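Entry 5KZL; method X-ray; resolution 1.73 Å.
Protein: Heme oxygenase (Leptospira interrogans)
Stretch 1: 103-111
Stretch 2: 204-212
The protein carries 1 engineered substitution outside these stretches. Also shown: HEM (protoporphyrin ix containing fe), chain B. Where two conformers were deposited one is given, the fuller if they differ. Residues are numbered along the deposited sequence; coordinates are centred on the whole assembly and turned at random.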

# COMPACT_ATOMS: atom_id res chain seq x y z
N PRO A 103 9.92 -10.30 -9.54
CA PRO A 103 9.86 -9.87 -8.12
C PRO A 103 11.03 -10.33 -7.25
O PRO A 103 11.47 -11.48 -7.31
N SER A 104 11.54 -9.40 -6.43
CA SER A 104 12.61 -9.67 -5.48
C SER A 104 12.15 -10.73 -4.45
O SER A 104 10.95 -11.00 -4.35
N VAL A 105 13.10 -11.29 -3.67
CA VAL A 105 12.83 -12.27 -2.61
C VAL A 105 11.75 -11.73 -1.62
O VAL A 105 10.74 -12.41 -1.37
N ALA A 106 11.95 -10.52 -1.07
CA ALA A 106 11.01 -9.91 -0.12
C ALA A 106 9.67 -9.62 -0.77
O ALA A 106 8.65 -9.74 -0.09
N THR A 107 9.65 -9.28 -2.09
CA THR A 107 8.42 -9.02 -2.83
C THR A 107 7.62 -10.33 -2.96
O THR A 107 6.42 -10.34 -2.72
N GLN A 108 8.31 -11.43 -3.30
CA GLN A 108 7.72 -12.78 -3.43
C GLN A 108 7.07 -13.27 -2.12
O GLN A 108 6.01 -13.91 -2.16
N ASP A 109 7.71 -13.00 -0.97
CA ASP A 109 7.18 -13.43 0.31
C ASP A 109 5.94 -12.64 0.66
O ASP A 109 5.00 -13.19 1.25
N TYR A 110 5.91 -11.36 0.27
CA TYR A 110 4.79 -10.45 0.49
C TYR A 110 3.60 -10.93 -0.36
O TYR A 110 2.54 -11.17 0.20
N VAL A 111 3.81 -11.17 -1.66
CA VAL A 111 2.78 -11.67 -2.59
C VAL A 111 2.23 -13.04 -2.11
O VAL A 111 1.02 -13.28 -2.12
N LEU A 204 6.25 -6.75 6.36
CA LEU A 204 6.51 -7.14 4.96
C LEU A 204 6.96 -5.93 4.14
O LEU A 204 7.85 -6.07 3.31
N ASN A 205 6.42 -4.74 4.46
CA ASN A 205 6.85 -3.49 3.82
C ASN A 205 8.27 -3.14 4.23
O ASN A 205 9.06 -2.75 3.37
N GLN A 206 8.63 -3.32 5.53
CA GLN A 206 10.00 -3.10 6.01
C GLN A 206 10.96 -4.04 5.26
O GLN A 206 12.07 -3.63 4.92
N GLY A 207 10.50 -5.26 4.99
CA GLY A 207 11.24 -6.28 4.25
C GLY A 207 11.60 -5.86 2.84
O GLY A 207 12.75 -5.98 2.42
N ILE A 208 10.63 -5.31 2.09
CA ILE A 208 10.91 -4.83 0.73
C ILE A 208 11.79 -3.57 0.77
O ILE A 208 12.69 -3.45 -0.06
N PHE A 209 11.61 -2.68 1.77
CA PHE A 209 12.43 -1.48 1.91
C PHE A 209 13.89 -1.81 2.24
O PHE A 209 14.81 -1.10 1.78
N SER A 210 14.08 -2.91 3.02
CA SER A 210 15.39 -3.44 3.46
C SER A 210 16.27 -3.82 2.28
O SER A 210 17.49 -3.84 2.41
N GLU A 211 15.66 -4.16 1.14
CA GLU A 211 16.39 -4.59 -0.05
C GLU A 211 17.02 -3.47 -0.86
O GLU A 211 17.92 -3.73 -1.65
N LEU A 212 16.49 -2.24 -0.71
CA LEU A 212 16.83 -1.07 -1.51
C LEU A 212 18.16 -0.41 -1.13
O LEU A 212 18.71 -0.75 -0.08
OXT LEU A 212 18.71 0.33 -1.98

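Glu211 makes the strongest polar link between the stretches, its carboxylate reaching the first turn of helix 105-111. Its CA-to-CB bond points toward stretch 1, and an m, t side chain (chi3 -35°) extends the carboxylate so that both oxygens are used. Ser104 OG donates to Glu211 OE1 at 2.6 Å, and Ala106 N donates to Glu211 OE2 at 2.9 Å with a nearly straight N-H...O angle of 164°. Backbone NH groups at a helix start have no preceding turn to bond to, so a carboxylate is a natural partner here. Ser104, rotamer p, is also the N-cap: its OG accepts from Thr107 N at 3.1 Å while donating to Glu211, so one hydroxyl ties the cap to the other stretch. Thr107 OG1 lies 2.8 Å from Ser104 OG. Behind this turn, Gln108 points away from stretch 2 and folds back on its own stretch, NE2 donating to Pro103 O at 2.8 Å.

At the other end of the contact, Asn205 ND2 donates to Tyr110 OH at 2.9 Å. Asn205 leaves its helix sideways, but its m rotamer (chi1 -83°, chi2 -86°) brings the amide nearer to stretch 1; the amide is also hydrogen-bonded elsewhere in the structure. Between these two ends, water 1 bridges the backbones, donating to Ala106 O at 2.9 Å and to Leu204 O at 2.7 Å.

The helices run nearly antiparallel, at 161°, with axes 8.5 Å apart at closest approach. Ala106 points toward stretch 2, and its small side chain accompanies a CA-CA distance of 5.2 Å to Ile208. Ala106 CB lies 3.5 Å from Gly207 O and 3.8 Å from Ile208 CG2. Gly207 contributes no side chain; an ideal CB there would point toward stretch 1 but be crowded by Leu204 O. Ile208, p at chi1 and t at chi2, leaves sideways: CG2 also comes 3.7 Å from Thr107 OG1, and CD1 sits at the edge of the Tyr110 ring, 4.2 Å from Tyr110 CD2. Tyr110, with chi1 t, points toward stretch 2 and has the largest area covered by it. Leu204, rotamer m, t, also points inward and places CB over one ring face, 3.9 Å from the Tyr110 ring centroid and 16° off the normal, a CH-pi contact.

The CA-to-CB bond of Phe209 (chi1 m) points away from stretch 1, though the ring end comes nearer; HEM CBB lies at the ring edge, 3.3 Å from Phe209 CE2. Water 2 binds the iron, its O 2.3 Å from HEM FE.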

# COMPACT_ATOMS: atom_id res chain seq x y z
CB PRO A 103 8.54 -10.46 -7.62
CG PRO A 103 8.16 -11.51 -8.59
CD PRO A 103 8.70 -11.05 -9.92
CB SER A 104 12.98 -8.38 -4.75
OG SER A 104 11.99 -8.07 -3.77
CB VAL A 105 14.16 -12.68 -1.90
CG1 VAL A 105 13.90 -13.40 -0.57
CG2 VAL A 105 15.01 -13.56 -2.81
CB ALA A 106 11.59 -8.64 0.48
CB THR A 107 8.71 -8.35 -4.18
OG1 THR A 107 9.34 -7.09 -3.94
CG2 THR A 107 7.44 -8.13 -5.02
CB GLN A 108 8.79 -13.78 -3.89
CG GLN A 108 9.15 -13.66 -5.36
CD GLN A 108 10.28 -14.61 -5.70
OE1 GLN A 108 10.24 -15.79 -5.35
NE2 GLN A 108 11.32 -14.11 -6.36
CB ASP A 109 8.25 -13.31 1.39
CG ASP A 109 9.40 -14.31 1.20
OD1 ASP A 109 9.23 -15.29 0.42
OD2 ASP A 109 10.44 -14.12 1.85
CB TYR A 110 5.21 -8.99 0.17
CG TYR A 110 4.33 -7.85 0.66
CD1 TYR A 110 2.98 -8.06 0.95
CD2 TYR A 110 4.82 -6.55 0.74
CE1 TYR A 110 2.15 -7.00 1.35
CE2 TYR A 110 4.00 -5.49 1.13
CZ TYR A 110 2.68 -5.72 1.44
OH TYR A 110 1.86 -4.66 1.76
CB VAL A 111 3.35 -11.70 -4.06
CG1 VAL A 111 2.46 -12.49 -5.02
CG2 VAL A 111 3.58 -10.28 -4.59
CB LEU A 204 5.30 -7.84 4.33
CG LEU A 204 5.02 -9.28 4.88
CD1 LEU A 204 3.59 -9.69 4.60
CD2 LEU A 204 5.94 -10.29 4.26
CB ASN A 205 5.88 -2.35 4.14
CG ASN A 205 4.70 -2.39 3.22
OD1 ASN A 205 4.75 -1.84 2.12
ND2 ASN A 205 3.70 -3.22 3.55
CB GLN A 206 10.12 -3.36 7.52
CG GLN A 206 9.28 -2.43 8.39
CD GLN A 206 9.48 -2.61 9.88
OE1 GLN A 206 10.61 -2.75 10.38
NE2 GLN A 206 8.39 -2.54 10.65
CB ILE A 208 9.64 -4.68 -0.18
CG1 ILE A 208 8.64 -3.66 0.37
CG2 ILE A 208 8.98 -6.03 -0.46
CD1 ILE A 208 7.37 -3.41 -0.49
CB PHE A 209 11.84 -0.46 2.90
CG PHE A 209 10.46 0.11 2.57
CD1 PHE A 209 10.01 0.18 1.26
CD2 PHE A 209 9.64 0.58 3.58
CE1 PHE A 209 8.74 0.70 0.96
CE2 PHE A 209 8.38 1.12 3.28
CZ PHE A 209 7.94 1.17 1.98
CB SER A 210 15.20 -4.66 4.36
OG SER A 210 15.18 -5.88 3.62
CB GLU A 211 15.47 -5.37 -0.96
CG GLU A 211 15.14 -6.75 -0.46
CD GLU A 211 14.16 -7.48 -1.34
OE1 GLU A 211 13.27 -6.81 -1.91
OE2 GLU A 211 14.22 -8.73 -1.39
CB LEU A 212 15.68 -0.05 -1.49
CG LEU A 212 14.36 -0.61 -2.03
CD1 LEU A 212 13.17 0.22 -1.56
CD2 LEU A 212 14.39 -0.72 -3.55
CHA HEM B . -0.72 7.72 7.98
CHB HEM B . 0.95 3.55 6.46
CHC HEM B . 5.17 5.65 5.65
CHD HEM B . 3.20 9.84 6.30
C1A HEM B . -0.62 6.42 7.63
C2A HEM B . -1.66 5.45 7.85
C3A HEM B . -1.17 4.29 7.44
C4A HEM B . 0.12 4.50 6.96
CMA HEM B . -1.86 2.98 7.44
CAA HEM B . -3.03 5.70 8.42
CBA HEM B . -3.04 5.81 9.96
CGA HEM B . -4.42 5.88 10.46
O1A HEM B . -4.85 5.03 11.18
O2A HEM B . -5.11 6.82 10.11
C1B HEM B . 2.28 3.74 6.11
C2B HEM B . 3.18 2.66 5.74
C3B HEM B . 4.36 3.28 5.52
C4B HEM B . 4.16 4.71 5.77
CMB HEM B . 2.88 1.21 5.57
CAB HEM B . 5.61 2.75 5.13
CBB HEM B . 5.70 1.52 5.23
C1C HEM B . 5.01 6.99 5.59
C2C HEM B . 5.93 7.93 5.05
C3C HEM B . 5.35 9.12 5.23
C4C HEM B . 4.07 8.91 5.86
CMC HEM B . 7.28 7.62 4.39
CAC HEM B . 5.94 10.38 4.84
CBC HEM B . 5.21 11.41 4.68
C1D HEM B . 1.99 9.59 6.92
C2D HEM B . 1.12 10.67 7.44
C3D HEM B . 0.03 10.08 7.87
C4D HEM B . 0.23 8.65 7.64
CMD HEM B . 1.39 12.14 7.41
CAD HEM B . -1.14 10.77 8.52
CBD HEM B . -2.02 11.50 7.58
CGD HEM B . -3.18 12.16 8.24
O1D HEM B . -3.52 11.85 9.32
O2D HEM B . -3.77 12.99 7.62
NA HEM B . 0.43 5.76 7.12
NB HEM B . 2.96 4.83 6.14
NC HEM B . 3.96 7.62 6.06
ND HEM B . 1.40 8.43 7.06
FE HEM B . 2.17 6.70 6.63
O HOH W 1 8.60 -8.59 2.52
O HOH W 2 1.53 7.00 4.46